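Local coordinates for protein 3-dehydroquinate dehydratase (Enterococcus faecalis, PDB 4PH6) that catalyses the cis-dehydration of 3-dehydroquinate to 3-dehydroshikimate through an imine intermediate, the third step of chorismate biosynthesis, at residues Pro19-Ala30 / Cys45-Glu56. Numbering follows the deposited sequence.
Sequences PKIVVPIVAPTA and CDLVEWRLDYYE
Val23 and Ile25 bond through backbone N and O to Leu47 O, Glu49 N and O, and Arg51 N, the residues flanking their parallel partners Val48 and Trp50; the shortest bonds are Glu49 N to Val23 O and Ile25 N to Glu49 O, both 2.7 Å. Pro24 N is not among the ladder's donors toward 47-51, so proline is tolerated in this pairing, its CA 3.1 Å from Glu49 O in a CA-H...O contact. Just before strand 47-51, Asp46 extends the ladder by a side-chain bond: OD2 takes Ile21 N at 2.8 Å on its anti side, while Ile21 O accepts both Asp46 N and Leu47 N. OD2 also forms a salt bridge with Arg246. At the far end Val26 CB sits over the centre of one face of the Tyr54 ring, 3.6 Å from the centroid in a CH-pi contact, and Glu56 N meets a lone pair of Pro28 O at 3.0 Å.

Beta-branched valines suit these extended strands. Val22 CG2 packs on Leu47 CD2 at 3.7 Å; on the other face small, apolar Cys45 fits its SG beside Val23 CG1, and Val242 touches both residues.

Strands 20-25 and 47-51, joined through helix 30-40, form a beta-alpha-beta unit of the TIM barrel. Glu49, its CG anti to the backbone N (chi1 177°), extends toward Lys173, the predicted Schiff-base lysine, with OE1 bonded to Thr83. Arg51 grips Asp53 side-on in a salt bridge, NE to OD2 and NH2 to OD1; backbone N of Arg85 and Glu92 also hold Asp53. The ladder probably helps hold the backbone of Glu49 and Arg51, both predicted to bind 3-dehydroquinate, and the Asp53 carboxylate probably fixes the direction of the Arg51 guanidinium.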
loop_
_atom_site.group_PDB
_atom_site.type_symbol
_atom_site.label_atom_id
_atom_site.label_comp_id
_atom_site.label_asym_id
_atom_site.label_seq_id
_atom_site.Cartn_x
_atom_site.Cartn_y
_atom_site.Cartn_z
ATOM N N PRO A 19 -2.724 0.978 -13.627
ATOM C CA PRO A 19 -3.117 2.387 -13.547
ATOM C C PRO A 19 -2.254 3.262 -14.440
ATOM O O PRO A 19 -1.019 3.174 -14.383
ATOM C CB PRO A 19 -2.881 2.737 -12.073
ATOM C CG PRO A 19 -2.969 1.444 -11.356
ATOM C CD PRO A 19 -2.466 0.401 -12.291
ATOM N N LYS A 20 -2.892 4.118 -15.228
ATOM C CA LYS A 20 -2.151 4.966 -16.140
ATOM C C LYS A 20 -1.615 6.154 -15.371
ATOM O O LYS A 20 -2.255 6.634 -14.430
ATOM C CB LYS A 20 -3.032 5.401 -17.312
ATOM C CG LYS A 20 -3.640 4.214 -18.067
ATOM C CD LYS A 20 -2.551 3.234 -18.512
ATOM C CE LYS A 20 -3.100 2.046 -19.313
ATOM N NZ LYS A 20 -3.884 1.095 -18.490
ATOM N N ILE A 21 -0.430 6.610 -15.757
ATOM C CA ILE A 21 0.242 7.655 -15.011
ATOM C C ILE A 21 0.037 9.027 -15.632
ATOM O O ILE A 21 0.209 9.213 -16.841
ATOM C CB ILE A 21 1.748 7.374 -14.878
ATOM C CG1 ILE A 21 1.975 5.979 -14.284
ATOM C CG2 ILE A 21 2.409 8.424 -14.034
ATOM C CD1 ILE A 21 3.426 5.683 -13.941
ATOM N N VAL A 22 -0.328 9.968 -14.762
ATOM C CA VAL A 22 -0.625 11.348 -15.100
ATOM C C VAL A 22 0.394 12.282 -14.471
ATOM O O VAL A 22 0.557 12.290 -13.250
ATOM C CB VAL A 22 -2.023 11.781 -14.585
ATOM C CG1 VAL A 22 -2.379 13.181 -15.091
ATOM C CG2 VAL A 22 -3.086 10.757 -14.966
ATOM N N VAL A 23 1.062 13.086 -15.285
ATOM C CA VAL A 23 1.930 14.115 -14.744
ATOM C C VAL A 23 1.255 15.468 -14.934
ATOM O O VAL A 23 0.765 15.778 -16.030
ATOM C CB VAL A 23 3.350 14.100 -15.397
ATOM C CG1 VAL A 23 3.283 14.283 -16.912
ATOM C CG2 VAL A 23 4.240 15.169 -14.778
ATOM N N PRO A 24 1.201 16.273 -13.851
ATOM C CA PRO A 24 0.702 17.654 -13.884
ATOM C C PRO A 24 1.765 18.686 -14.294
ATOM O O PRO A 24 2.935 18.604 -13.925
ATOM C CB PRO A 24 0.258 17.895 -12.443
ATOM C CG PRO A 24 1.239 17.077 -11.642
ATOM C CD PRO A 24 1.567 15.861 -12.481
ATOM N N ILE A 25 1.327 19.660 -15.080
ATOM C CA ILE A 25 2.096 20.859 -15.310
ATOM C C ILE A 25 1.475 21.951 -14.453
ATOM O O ILE A 25 0.290 22.246 -14.601
ATOM C CB ILE A 25 2.098 21.250 -16.793
ATOM C CG1 ILE A 25 2.739 20.128 -17.624
ATOM C CG2 ILE A 25 2.816 22.581 -16.992
ATOM C CD1 ILE A 25 2.844 20.425 -19.111
ATOM N N VAL A 26 2.248 22.523 -13.534
ATOM C CA VAL A 26 1.732 23.584 -12.670
ATOM C C VAL A 26 2.518 24.881 -12.797
ATOM O O VAL A 26 2.371 25.777 -11.971
ATOM C CB VAL A 26 1.727 23.176 -11.170
ATOM C CG1 VAL A 26 0.840 21.957 -10.931
ATOM C CG2 VAL A 26 3.143 22.930 -10.662
ATOM N N ALA A 27 3.353 24.987 -13.829
ATOM C CA ALA A 27 4.158 26.190 -14.024
ATOM C C ALA A 27 3.269 27.373 -14.434
ATOM O O ALA A 27 2.340 27.209 -15.209
ATOM C CB ALA A 27 5.240 25.942 -15.058
ATOM N N PRO A 28 3.552 28.570 -13.898
ATOM C CA PRO A 28 2.693 29.739 -14.109
ATOM C C PRO A 28 2.965 30.494 -15.408
ATOM O O PRO A 28 2.065 31.175 -15.892
ATOM C CB PRO A 28 3.029 30.626 -12.909
ATOM C CG PRO A 28 4.473 30.337 -12.659
ATOM C CD PRO A 28 4.638 28.854 -12.937
ATOM N N THR A 29 4.175 30.411 -15.953
ATOM C CA THR A 29 4.448 31.129 -17.198
ATOM C C THR A 29 4.327 30.211 -18.383
ATOM O O THR A 29 4.566 29.010 -18.268
ATOM C CB THR A 29 5.843 31.752 -17.241
ATOM O OG1 THR A 29 6.817 30.705 -17.254
ATOM C CG2 THR A 29 6.074 32.649 -16.039
ATOM N N ALA A 30 3.975 30.809 -19.521
ATOM C CA ALA A 30 3.715 30.095 -20.764
ATOM C C ALA A 30 4.940 29.333 -21.205
ATOM O O ALA A 30 4.866 28.157 -21.574
ATOM C CB ALA A 30 3.276 31.076 -21.858
ATOM N N CYS A 45 5.421 8.437 -18.322
ATOM C CA CYS A 45 4.027 8.670 -17.963
ATOM C C CYS A 45 3.140 8.410 -19.168
ATOM O O CYS A 45 3.635 8.255 -20.288
ATOM C CB CYS A 45 3.817 10.098 -17.459
ATOM S SG CYS A 45 4.080 11.392 -18.705
ATOM N N ASP A 46 1.831 8.389 -18.948
ATOM C CA ASP A 46 0.911 8.042 -20.012
ATOM C C ASP A 46 0.126 9.251 -20.485
ATOM O O ASP A 46 -0.206 9.364 -21.670
ATOM C CB ASP A 46 -0.020 6.938 -19.542
ATOM C CG ASP A 46 0.734 5.690 -19.155
ATOM O OD1 ASP A 46 1.506 5.199 -19.998
ATOM O OD2 ASP A 46 0.601 5.239 -18.002
ATOM N N LEU A 47 -0.178 10.156 -19.565
ATOM C CA LEU A 47 -0.805 11.392 -19.972
ATOM C C LEU A 47 -0.367 12.575 -19.128
ATOM O O LEU A 47 0.398 12.426 -18.185
ATOM C CB LEU A 47 -2.341 11.259 -19.973
ATOM C CG LEU A 47 -3.217 10.856 -18.791
ATOM C CD1 LEU A 47 -4.682 11.128 -19.146
ATOM C CD2 LEU A 47 -3.021 9.388 -18.436
ATOM N N VAL A 48 -0.852 13.750 -19.516
ATOM C CA VAL A 48 -0.412 15.025 -18.972
ATOM C C VAL A 48 -1.609 15.860 -18.545
ATOM O O VAL A 48 -2.555 16.022 -19.316
ATOM C CB VAL A 48 0.399 15.825 -20.016
ATOM C CG1 VAL A 48 0.666 17.235 -19.522
ATOM C CG2 VAL A 48 1.685 15.087 -20.358
ATOM N N GLU A 49 -1.577 16.386 -17.324
ATOM C CA GLU A 49 -2.610 17.303 -16.882
ATOM C C GLU A 49 -2.055 18.717 -16.795
ATOM O O GLU A 49 -1.157 18.997 -16.002
ATOM C CB GLU A 49 -3.188 16.883 -15.527
ATOM C CG GLU A 49 -4.220 17.863 -14.988
ATOM C CD GLU A 49 -4.584 17.616 -13.518
ATOM O OE1 GLU A 49 -5.798 17.495 -13.219
ATOM O OE2 GLU A 49 -3.655 17.551 -12.669
ATOM N N TRP A 50 -2.581 19.623 -17.603
ATOM C CA TRP A 50 -2.170 21.010 -17.462
ATOM C C TRP A 50 -3.106 21.688 -16.463
ATOM O O TRP A 50 -4.315 21.771 -16.687
ATOM C CB TRP A 50 -2.171 21.733 -18.817
ATOM C CG TRP A 50 -1.884 23.184 -18.697
ATOM C CD1 TRP A 50 -1.191 23.809 -17.698
ATOM C CD2 TRP A 50 -2.308 24.220 -19.594
ATOM N NE1 TRP A 50 -1.147 25.158 -17.926
ATOM C CE2 TRP A 50 -1.827 25.435 -19.084
ATOM C CE3 TRP A 50 -3.048 24.227 -20.782
ATOM C CZ2 TRP A 50 -2.065 26.650 -19.717
ATOM C CZ3 TRP A 50 -3.279 25.426 -21.407
ATOM C CH2 TRP A 50 -2.788 26.625 -20.880
ATOM N N ARG A 51 -2.561 22.141 -15.342
ATOM C CA ARG A 51 -3.380 22.825 -14.347
ATOM C C ARG A 51 -3.549 24.310 -14.688
ATOM O O ARG A 51 -2.630 25.103 -14.527
ATOM C CB ARG A 51 -2.782 22.659 -12.946
ATOM C CG ARG A 51 -2.967 21.261 -12.337
ATOM C CD ARG A 51 -4.367 21.060 -11.787
ATOM N NE ARG A 51 -4.687 22.067 -10.780
ATOM C CZ ARG A 51 -4.390 21.963 -9.485
ATOM N NH1 ARG A 51 -3.758 20.883 -9.027
ATOM N NH2 ARG A 51 -4.724 22.940 -8.649
ATOM N N LEU A 52 -4.748 24.661 -15.141
ATOM C CA LEU A 52 -5.074 26.012 -15.600
ATOM C C LEU A 52 -4.999 27.074 -14.517
ATOM O O LEU A 52 -4.624 28.218 -14.786
ATOM C CB LEU A 52 -6.485 26.029 -16.210
ATOM C CG LEU A 52 -6.602 25.189 -17.478
ATOM C CD1 LEU A 52 -7.982 25.312 -18.080
ATOM C CD2 LEU A 52 -5.526 25.607 -18.485
ATOM N N ASP A 53 -5.361 26.697 -13.296
ATOM C CA ASP A 53 -5.504 27.675 -12.226
ATOM C C ASP A 53 -4.137 28.173 -11.744
ATOM O O ASP A 53 -4.062 29.139 -10.984
ATOM C CB ASP A 53 -6.336 27.092 -11.071
ATOM C CG ASP A 53 -5.867 25.723 -10.638
ATOM O OD1 ASP A 53 -5.355 25.595 -9.504
ATOM O OD2 ASP A 53 -6.001 24.774 -11.433
ATOM N N TYR A 54 -3.062 27.534 -12.215
ATOM C CA TYR A 54 -1.710 28.047 -11.998
ATOM C C TYR A 54 -1.295 29.064 -13.069
ATOM O O TYR A 54 -0.427 29.903 -12.821
ATOM C CB TYR A 54 -0.688 26.907 -11.986
ATOM C CG TYR A 54 -0.535 26.182 -10.668
ATOM C CD1 TYR A 54 0.382 26.606 -9.713
ATOM C CD2 TYR A 54 -1.301 25.057 -10.392
ATOM C CE1 TYR A 54 0.526 25.921 -8.519
ATOM C CE2 TYR A 54 -1.166 24.381 -9.214
ATOM C CZ TYR A 54 -0.255 24.810 -8.280
ATOM O OH TYR A 54 -0.137 24.118 -7.113
ATOM N N TYR A 55 -1.893 28.977 -14.262
ATOM C CA TYR A 55 -1.452 29.816 -15.384
ATOM C C TYR A 55 -1.731 31.301 -15.155
ATOM O O TYR A 55 -2.879 31.698 -14.965
ATOM C CB TYR A 55 -2.102 29.366 -16.694
ATOM C CG TYR A 55 -1.622 30.164 -17.890
ATOM C CD1 TYR A 55 -0.279 30.490 -18.033
ATOM C CD2 TYR A 55 -2.510 30.601 -18.873
ATOM C CE1 TYR A 55 0.172 31.226 -19.106
ATOM C CE2 TYR A 55 -2.059 31.327 -19.967
ATOM C CZ TYR A 55 -0.718 31.637 -20.071
ATOM O OH TYR A 55 -0.261 32.373 -21.131
ATOM N N GLU A 56 -0.683 32.122 -15.201
ATOM C CA GLU A 56 -0.823 33.546 -14.896
ATOM C C GLU A 56 -1.816 34.298 -15.803
ATOM O O GLU A 56 -2.390 35.308 -15.382
ATOM C CB GLU A 56 0.544 34.245 -14.952
ATOM C CG GLU A 56 1.209 34.290 -16.321
ATOM C CD GLU A 56 2.606 34.922 -16.284
ATOM O OE1 GLU A 56 3.007 35.450 -15.227
ATOM O OE2 GLU A 56 3.313 34.881 -17.316
#